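Local atomic coordinates of ferulic acid decarboxylase 1 (Candida dubliniensis, PDB entry 4ZAD), a protein that probably catalyses the reversible decarboxylation of cinnamic, coumaric and ferulic acids to vinyl products, using a prenylated flavin and manganese. Residues 339-343 against 357-361; 78-84 against 95-99. All coordinates share one frame. Residues are numbered along the deposited sequence.

Interaction 1 (339-343 against 357-361); sequences SAETK and EDVFT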
ATOM      1  N   SER A 339       0.159 -18.658  -4.444  1.00 25.20           N
ATOM      2  CA  SER A 339      -0.277 -18.013  -5.693  1.00 25.44           C
ATOM      3  C   SER A 339      -0.147 -18.950  -6.881  1.00 25.00           C
ATOM      4  O   SER A 339      -1.059 -19.041  -7.690  1.00 25.13           O
ATOM      5  CB  SER A 339       0.538 -16.748  -5.989  1.00 24.94           C
ATOM      6  OG  SER A 339       0.348 -15.815  -4.978  1.00 25.18           O
ATOM      7  N   ALA A 340       1.009 -19.609  -6.971  1.00 24.57           N
ATOM      8  CA  ALA A 340       1.280 -20.550  -8.027  1.00 23.79           C
ATOM      9  C   ALA A 340       0.322 -21.731  -7.968  1.00 23.29           C
ATOM     10  O   ALA A 340      -0.306 -22.052  -8.966  1.00 22.43           O
ATOM     11  CB  ALA A 340       2.697 -21.018  -7.967  1.00 23.72           C
ATOM     12  N   GLU A 341       0.164 -22.373  -6.823  1.00 23.09           N
ATOM     13  CA  GLU A 341      -0.793 -23.464  -6.817  1.00 23.84           C
ATOM     14  C   GLU A 341      -2.227 -22.978  -7.136  1.00 24.19           C
ATOM     15  O   GLU A 341      -2.958 -23.664  -7.831  1.00 25.15           O
ATOM     16  CB  GLU A 341      -0.751 -24.261  -5.533  1.00 23.98           C
ATOM     17  CG  GLU A 341      -1.681 -25.499  -5.505  1.00 24.27           C
ATOM     18  CD  GLU A 341      -1.191 -26.703  -6.313  1.00 25.23           C
ATOM     19  OE1 GLU A 341      -0.265 -26.573  -7.136  1.00 26.10           O
ATOM     20  OE2 GLU A 341      -1.763 -27.804  -6.136  1.00 25.95           O
ATOM     21  N   THR A 342      -2.634 -21.802  -6.675  1.00 24.10           N
ATOM     22  CA  THR A 342      -3.988 -21.364  -6.935  1.00 23.65           C
ATOM     23  C   THR A 342      -4.184 -21.059  -8.435  1.00 25.30           C
ATOM     24  O   THR A 342      -5.281 -21.254  -9.002  1.00 24.09           O
ATOM     25  CB  THR A 342      -4.365 -20.176  -6.077  1.00 23.65           C
ATOM     26  OG1 THR A 342      -4.069 -20.466  -4.701  1.00 19.79           O
ATOM     27  CG2 THR A 342      -5.856 -19.860  -6.236  1.00 20.58           C
ATOM     28  N   LYS A 343      -3.107 -20.615  -9.088  1.00 26.08           N
ATOM     29  CA  LYS A 343      -3.162 -20.378 -10.533  1.00 26.78           C
ATOM     30  C   LYS A 343      -3.378 -21.732 -11.190  1.00 25.97           C
ATOM     31  O   LYS A 343      -4.256 -21.874 -11.992  1.00 25.05           O
ATOM     32  CB  LYS A 343      -1.869 -19.756 -11.060  1.00 27.22           C
ATOM     33  CG  LYS A 343      -2.047 -18.699 -12.095  1.00 30.48           C
ATOM     34  CD  LYS A 343      -2.582 -19.175 -13.448  1.00 34.59           C
ATOM     35  CE  LYS A 343      -2.048 -18.225 -14.627  1.00 38.01           C
ATOM     36  NZ  LYS A 343      -0.508 -17.962 -14.599  1.00 38.41           N
ATOM     37  N   GLU A 357      -6.638 -14.232 -15.351  1.00 28.12           N
ATOM     38  CA  GLU A 357      -5.344 -14.122 -16.029  1.00 28.46           C
ATOM     39  C   GLU A 357      -4.159 -14.474 -15.157  1.00 27.54           C
ATOM     40  O   GLU A 357      -3.156 -14.985 -15.649  1.00 28.18           O
ATOM     41  CB  GLU A 357      -5.151 -12.718 -16.574  1.00 28.80           C
ATOM     42  CG  GLU A 357      -5.802 -12.536 -17.955  1.00 32.84           C
ATOM     43  CD  GLU A 357      -5.659 -11.112 -18.494  1.00 36.61           C
ATOM     44  OE1 GLU A 357      -4.572 -10.506 -18.313  1.00 39.01           O
ATOM     45  OE2 GLU A 357      -6.637 -10.599 -19.092  1.00 39.54           O
ATOM     46  N   ASP A 358      -4.270 -14.182 -13.864  1.00 26.63           N
ATOM     47  CA  ASP A 358      -3.149 -14.261 -12.921  1.00 25.03           C
ATOM     48  C   ASP A 358      -3.689 -14.063 -11.517  1.00 23.59           C
ATOM     49  O   ASP A 358      -4.748 -13.467 -11.339  1.00 23.01           O
ATOM     50  CB  ASP A 358      -2.106 -13.186 -13.224  1.00 25.47           C
ATOM     51  CG  ASP A 358      -0.967 -13.672 -14.116  1.00 28.00           C
ATOM     52  OD1 ASP A 358      -0.670 -14.892 -14.167  1.00 31.14           O
ATOM     53  OD2 ASP A 358      -0.347 -12.810 -14.766  1.00 31.83           O
ATOM     54  N   VAL A 359      -2.993 -14.613 -10.530  1.00 22.59           N
ATOM     55  CA  VAL A 359      -3.273 -14.335  -9.136  1.00 21.62           C
ATOM     56  C   VAL A 359      -1.949 -14.124  -8.427  1.00 22.08           C
ATOM     57  O   VAL A 359      -0.940 -14.717  -8.801  1.00 23.08           O
ATOM     58  CB  VAL A 359      -4.091 -15.466  -8.436  1.00 21.49           C
ATOM     59  CG1 VAL A 359      -5.226 -15.947  -9.332  1.00 19.51           C
ATOM     60  CG2 VAL A 359      -3.211 -16.620  -8.000  1.00 19.41           C
ATOM     61  N   PHE A 360      -1.942 -13.271  -7.409  1.00 21.66           N
ATOM     62  CA  PHE A 360      -0.737 -13.019  -6.674  1.00 21.06           C
ATOM     63  C   PHE A 360      -1.089 -12.496  -5.332  1.00 20.35           C
ATOM     64  O   PHE A 360      -2.105 -11.823  -5.189  1.00 19.73           O
ATOM     65  CB  PHE A 360       0.105 -11.990  -7.390  1.00 22.30           C
ATOM     66  CG  PHE A 360       1.374 -11.653  -6.680  1.00 21.43           C
ATOM     67  CD1 PHE A 360       2.309 -12.621  -6.458  1.00 21.34           C
ATOM     68  CD2 PHE A 360       1.610 -10.371  -6.238  1.00 21.61           C
ATOM     69  CE1 PHE A 360       3.493 -12.327  -5.827  1.00 22.48           C
ATOM     70  CE2 PHE A 360       2.754 -10.066  -5.567  1.00 23.64           C
ATOM     71  CZ  PHE A 360       3.714 -11.055  -5.358  1.00 24.75           C
ATOM     72  N   THR A 361      -0.255 -12.853  -4.352  1.00 19.47           N
ATOM     73  CA  THR A 361      -0.401 -12.418  -2.954  1.00 18.94           C
ATOM     74  C   THR A 361       0.520 -11.239  -2.734  1.00 18.54           C
ATOM     75  O   THR A 361       1.745 -11.418  -2.645  1.00 18.28           O
ATOM     76  CB  THR A 361       0.049 -13.476  -1.955  1.00 18.57           C
ATOM     77  OG1 THR A 361       1.311 -13.988  -2.387  1.00 18.08           O
ATOM     78  CG2 THR A 361      -0.972 -14.592  -1.813  1.00 17.25           C
TER
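Helix 334-347 lies against strand 356-360, an edge strand, within this chain, of the five-stranded C-terminal sheet. The short axes of 339-343 and 357-360 approach to 7.5 Å and run nearly antiparallel, at 148°.

The apolar part centres on Val359. Its CB points at the helix, and CG2 sits 3.3 Å from Ser339 O, 4.2 Å from Thr342 CB and 4.1 Å from Lys343 N. A branched side chain suits both an extended strand and the shallow surface left by one helical turn, whose own bond from Lys343 N to Ser339 O (2.9 Å) keeps that carbonyl satisfied. Leu370 of the adjacent strand touches Ser339, Thr342 and Val359.

Polar contacts lie at the two ends. Small enough for the closest CA pair (Ser339 to Phe360, 5.1 Å), Ser339 accepts a weak hydrogen bond through OG from Thr361 N (3.1 Å), while OG is also hydrogen-bonded to Gly335 O within the helix. At the other end, Lys343 reaches across with its long chain, packing CE 3.6 Å from Glu357 O and placing NZ 3.1 Å from Asp358 OD1 in a salt bridge. Both charges have second partners on helix 99-108: Lys343 pairs with Asp104, and Asp358 with Lys100.

The buried Asp358 and the partly exposed Lys343 are thus compensated in a chain of alternating charges, and the helix-on-sheet layer is held by a valine between two polar fastenings.

Interaction 2 (78-84 against 95-99); sequences RGFGNDH and SQTPM
Two largely irregular segments, 78-84 and 95-99, flank helix 85-90 in the chain; His84 is the N-cap residue of that helix and Pro98 that of helix 99-108. The nearest CA pairs are Asn82-Gln96 (5.0 Å) and His84-Pro98 (6.3 Å). Residues 78-83 form a turn closed by Arg78 N to Asp83 O (2.9 Å), with Gly81 at phi/psi -110/-118, where a CB would clash with Gln96 OE1.

Asn82 (chi1 t) carries the polar core. Its ND2 donates to Ser95 O at 2.6 Å and lies 3.0 Å from Thr97 O, its backbone N donates to Gln96 OE1 at 3.0 Å, and its OD1 accepts a weak bond from His84 N at 3.3 Å. An amide suits this place by offering a donor and an acceptor together. Gln96 (chi1 and chi2 m) curls back so that NE2 donates to Ser95 OG, 3.3 Å away; water 1 accepts weakly from Gln96 NE2 and Arg78 NH1, both at 3.4 Å. Arg78 (chi1 and chi2 t, chi3 m) pairs with Glu19 and Asp21, and Ser95 OG also bonds Glu19.

His84 ND1 donates to Asp83 OD1 (2.8 Å), and NE2 bonds Tyr363 OH. Over its ring face lies Met99 CB, 3.9 Å from the centroid, a CH-pi contact.

Side-chain amides bonded to backbone groups join the loops before and after helix 85-90 in the UbiD N-terminal domain.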
ATOM      1  N   ARG A  78      16.473  -9.398  -3.568  1.00 31.83           N
ATOM      2  CA  ARG A  78      17.755  -8.875  -4.017  1.00 32.51           C
ATOM      3  C   ARG A  78      17.623  -7.415  -4.377  1.00 33.49           C
ATOM      4  O   ARG A  78      16.541  -6.986  -4.743  1.00 34.69           O
ATOM      5  CB  ARG A  78      18.114  -9.629  -5.284  1.00 33.07           C
ATOM      6  CG  ARG A  78      19.242  -9.081  -6.098  1.00 30.75           C
ATOM      7  CD  ARG A  78      19.567 -10.013  -7.194  1.00 28.68           C
ATOM      8  NE  ARG A  78      20.273 -11.189  -6.707  1.00 27.97           N
ATOM      9  CZ  ARG A  78      20.953 -12.031  -7.471  1.00 28.41           C
ATOM     10  NH1 ARG A  78      21.011 -11.834  -8.787  1.00 30.33           N
ATOM     11  NH2 ARG A  78      21.566 -13.083  -6.919  1.00 27.17           N
ATOM     12  N   GLY A  79      18.713  -6.653  -4.339  1.00 34.03           N
ATOM     13  CA  GLY A  79      18.607  -5.199  -4.467  1.00 34.71           C
ATOM     14  C   GLY A  79      18.985  -4.503  -5.776  1.00 35.25           C
ATOM     15  O   GLY A  79      18.741  -3.284  -5.907  1.00 34.31           O
ATOM     16  N   PHE A  80      19.577  -5.244  -6.721  1.00 35.38           N
ATOM     17  CA  PHE A  80      20.033  -4.631  -7.946  1.00 35.97           C
ATOM     18  C   PHE A  80      19.227  -4.918  -9.215  1.00 36.74           C
ATOM     19  O   PHE A  80      18.877  -3.974  -9.969  1.00 38.53           O
ATOM     20  CB  PHE A  80      21.542  -4.788  -8.211  1.00 35.88           C
ATOM     21  CG  PHE A  80      22.159  -6.105  -7.794  1.00 35.68           C
ATOM     22  CD1 PHE A  80      22.418  -6.386  -6.448  1.00 36.01           C
ATOM     23  CD2 PHE A  80      22.622  -6.995  -8.758  1.00 35.87           C
ATOM     24  CE1 PHE A  80      23.050  -7.571  -6.060  1.00 33.21           C
ATOM     25  CE2 PHE A  80      23.226  -8.180  -8.390  1.00 35.52           C
ATOM     26  CZ  PHE A  80      23.442  -8.468  -7.020  1.00 35.25           C
ATOM     27  N   GLY A  81      18.954  -6.166  -9.531  1.00 36.03           N
ATOM     28  CA  GLY A  81      18.350  -6.380 -10.849  1.00 34.98           C
ATOM     29  C   GLY A  81      16.930  -6.803 -10.596  1.00 33.97           C
ATOM     30  O   GLY A  81      16.127  -6.060  -9.988  1.00 33.93           O
ATOM     31  N   ASN A  82      16.649  -8.015 -11.046  1.00 32.08           N
ATOM     32  CA  ASN A  82      15.426  -8.702 -10.718  1.00 31.04           C
ATOM     33  C   ASN A  82      15.428  -9.017  -9.229  1.00 30.32           C
ATOM     34  O   ASN A  82      16.174  -9.868  -8.789  1.00 29.63           O
ATOM     35  CB  ASN A  82      15.348 -10.013 -11.471  1.00 30.64           C
ATOM     36  CG  ASN A  82      14.222 -10.863 -10.999  1.00 29.01           C
ATOM     37  OD1 ASN A  82      13.143 -10.353 -10.729  1.00 30.71           O
ATOM     38  ND2 ASN A  82      14.450 -12.152 -10.889  1.00 23.56           N
ATOM     39  N   ASP A  83      14.579  -8.344  -8.464  1.00 30.02           N
ATOM     40  CA  ASP A  83      14.590  -8.534  -7.012  1.00 29.80           C
ATOM     41  C   ASP A  83      14.244  -9.970  -6.590  1.00 29.37           C
ATOM     42  O   ASP A  83      14.553 -10.333  -5.484  1.00 29.85           O
ATOM     43  CB  ASP A  83      13.741  -7.481  -6.264  1.00 29.36           C
ATOM     44  CG  ASP A  83      12.270  -7.494  -6.622  1.00 29.53           C
ATOM     45  OD1 ASP A  83      11.786  -8.251  -7.474  1.00 29.45           O
ATOM     46  OD2 ASP A  83      11.558  -6.699  -6.001  1.00 33.51           O
ATOM     47  N   HIS A  84      13.669 -10.780  -7.491  1.00 28.51           N
ATOM     48  CA  HIS A  84      13.294 -12.156  -7.183  1.00 27.92           C
ATOM     49  C   HIS A  84      14.335 -13.188  -7.672  1.00 27.68           C
ATOM     50  O   HIS A  84      14.049 -14.400  -7.738  1.00 27.63           O
ATOM     51  CB  HIS A  84      11.901 -12.453  -7.752  1.00 28.08           C
ATOM     52  CG  HIS A  84      10.770 -11.960  -6.887  1.00 27.67           C
ATOM     53  ND1 HIS A  84      10.542 -10.626  -6.641  1.00 24.13           N
ATOM     54  CD2 HIS A  84       9.802 -12.636  -6.218  1.00 27.73           C
ATOM     55  CE1 HIS A  84       9.483 -10.500  -5.864  1.00 26.08           C
ATOM     56  NE2 HIS A  84       9.016 -11.705  -5.592  1.00 26.97           N
ATOM     57  N   SER A  95      18.346 -15.941 -13.456  1.00 33.16           N
ATOM     58  CA  SER A  95      18.081 -15.135 -12.260  1.00 33.16           C
ATOM     59  C   SER A  95      17.239 -13.881 -12.515  1.00 33.03           C
ATOM     60  O   SER A  95      16.638 -13.358 -11.588  1.00 32.52           O
ATOM     61  CB  SER A  95      19.386 -14.792 -11.521  1.00 33.37           C
ATOM     62  OG  SER A  95      20.353 -14.216 -12.365  1.00 32.51           O
ATOM     63  N   GLN A  96      17.173 -13.409 -13.762  1.00 33.08           N
ATOM     64  CA  GLN A  96      16.311 -12.266 -14.091  1.00 33.03           C
ATOM     65  C   GLN A  96      14.867 -12.669 -14.380  1.00 32.98           C
ATOM     66  O   GLN A  96      14.003 -11.818 -14.645  1.00 33.68           O
ATOM     67  CB  GLN A  96      16.893 -11.450 -15.248  1.00 33.48           C
ATOM     68  CG  GLN A  96      18.351 -11.036 -15.033  1.00 33.11           C
ATOM     69  CD  GLN A  96      18.553 -10.430 -13.679  1.00 32.15           C
ATOM     70  OE1 GLN A  96      18.048  -9.338 -13.402  1.00 31.73           O
ATOM     71  NE2 GLN A  96      19.268 -11.140 -12.810  1.00 28.99           N
ATOM     72  N   THR A  97      14.586 -13.957 -14.302  1.00 32.46           N
ATOM     73  CA  THR A  97      13.226 -14.413 -14.427  1.00 32.19           C
ATOM     74  C   THR A  97      12.339 -13.751 -13.377  1.00 32.50           C
ATOM     75  O   THR A  97      12.517 -13.980 -12.192  1.00 33.41           O
ATOM     76  CB  THR A  97      13.149 -15.921 -14.314  1.00 31.93           C
ATOM     77  OG1 THR A  97      14.047 -16.484 -15.271  1.00 29.60           O
ATOM     78  CG2 THR A  97      11.734 -16.393 -14.595  1.00 31.62           C
ATOM     79  N   PRO A  98      11.395 -12.907 -13.808  1.00 32.57           N
ATOM     80  CA  PRO A  98      10.560 -12.249 -12.838  1.00 32.51           C
ATOM     81  C   PRO A  98       9.500 -13.182 -12.294  1.00 32.50           C
ATOM     82  O   PRO A  98       9.264 -14.260 -12.855  1.00 32.45           O
ATOM     83  CB  PRO A  98       9.908 -11.107 -13.634  1.00 33.31           C
ATOM     84  CG  PRO A  98      10.282 -11.296 -15.054  1.00 32.34           C
ATOM     85  CD  PRO A  98      11.014 -12.568 -15.186  1.00 32.38           C
ATOM     86  N   MET A  99       8.835 -12.725 -11.238  1.00 31.90           N
ATOM     87  CA  MET A  99       8.047 -13.597 -10.400  1.00 31.43           C
ATOM     88  C   MET A  99       6.851 -14.152 -11.099  1.00 30.78           C
ATOM     89  O   MET A  99       6.505 -15.302 -10.876  1.00 30.61           O
ATOM     90  CB  MET A  99       7.622 -12.887  -9.111  1.00 31.82           C
ATOM     91  CG  MET A  99       6.782 -13.761  -8.122  1.00 31.36           C
ATOM     92  SD  MET A  99       7.583 -15.270  -7.630  1.00 31.26           S
ATOM     93  CE  MET A  99       6.916 -15.549  -5.992  1.00 31.63           C
TER
HETATM   94  O   HOH W   1      19.480  -9.062 -10.101  1.00 17.75           O

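Along the chain the two contacts come in series: interaction 2, in the N-terminal domain, closes before interaction 1 opens in the C-terminal domain. Their centres are about 19 Å apart, yet they touch by packing, Phe360 CE1 lying 4.3 Å from Met99 CG. Helix 99-108 connects them: it starts at the second segment of interaction 2, and its Lys100 and Asp104 pair with the charged residues of interaction 1. Tyr363 bridges them too, meeting Phe360 edge-to-face and bonding His84. Regions distant in sequence therefore pack as one interface, with Thr342 and Met99 side chains each about 11 Å from the bound prenylated flavin, too far to touch it.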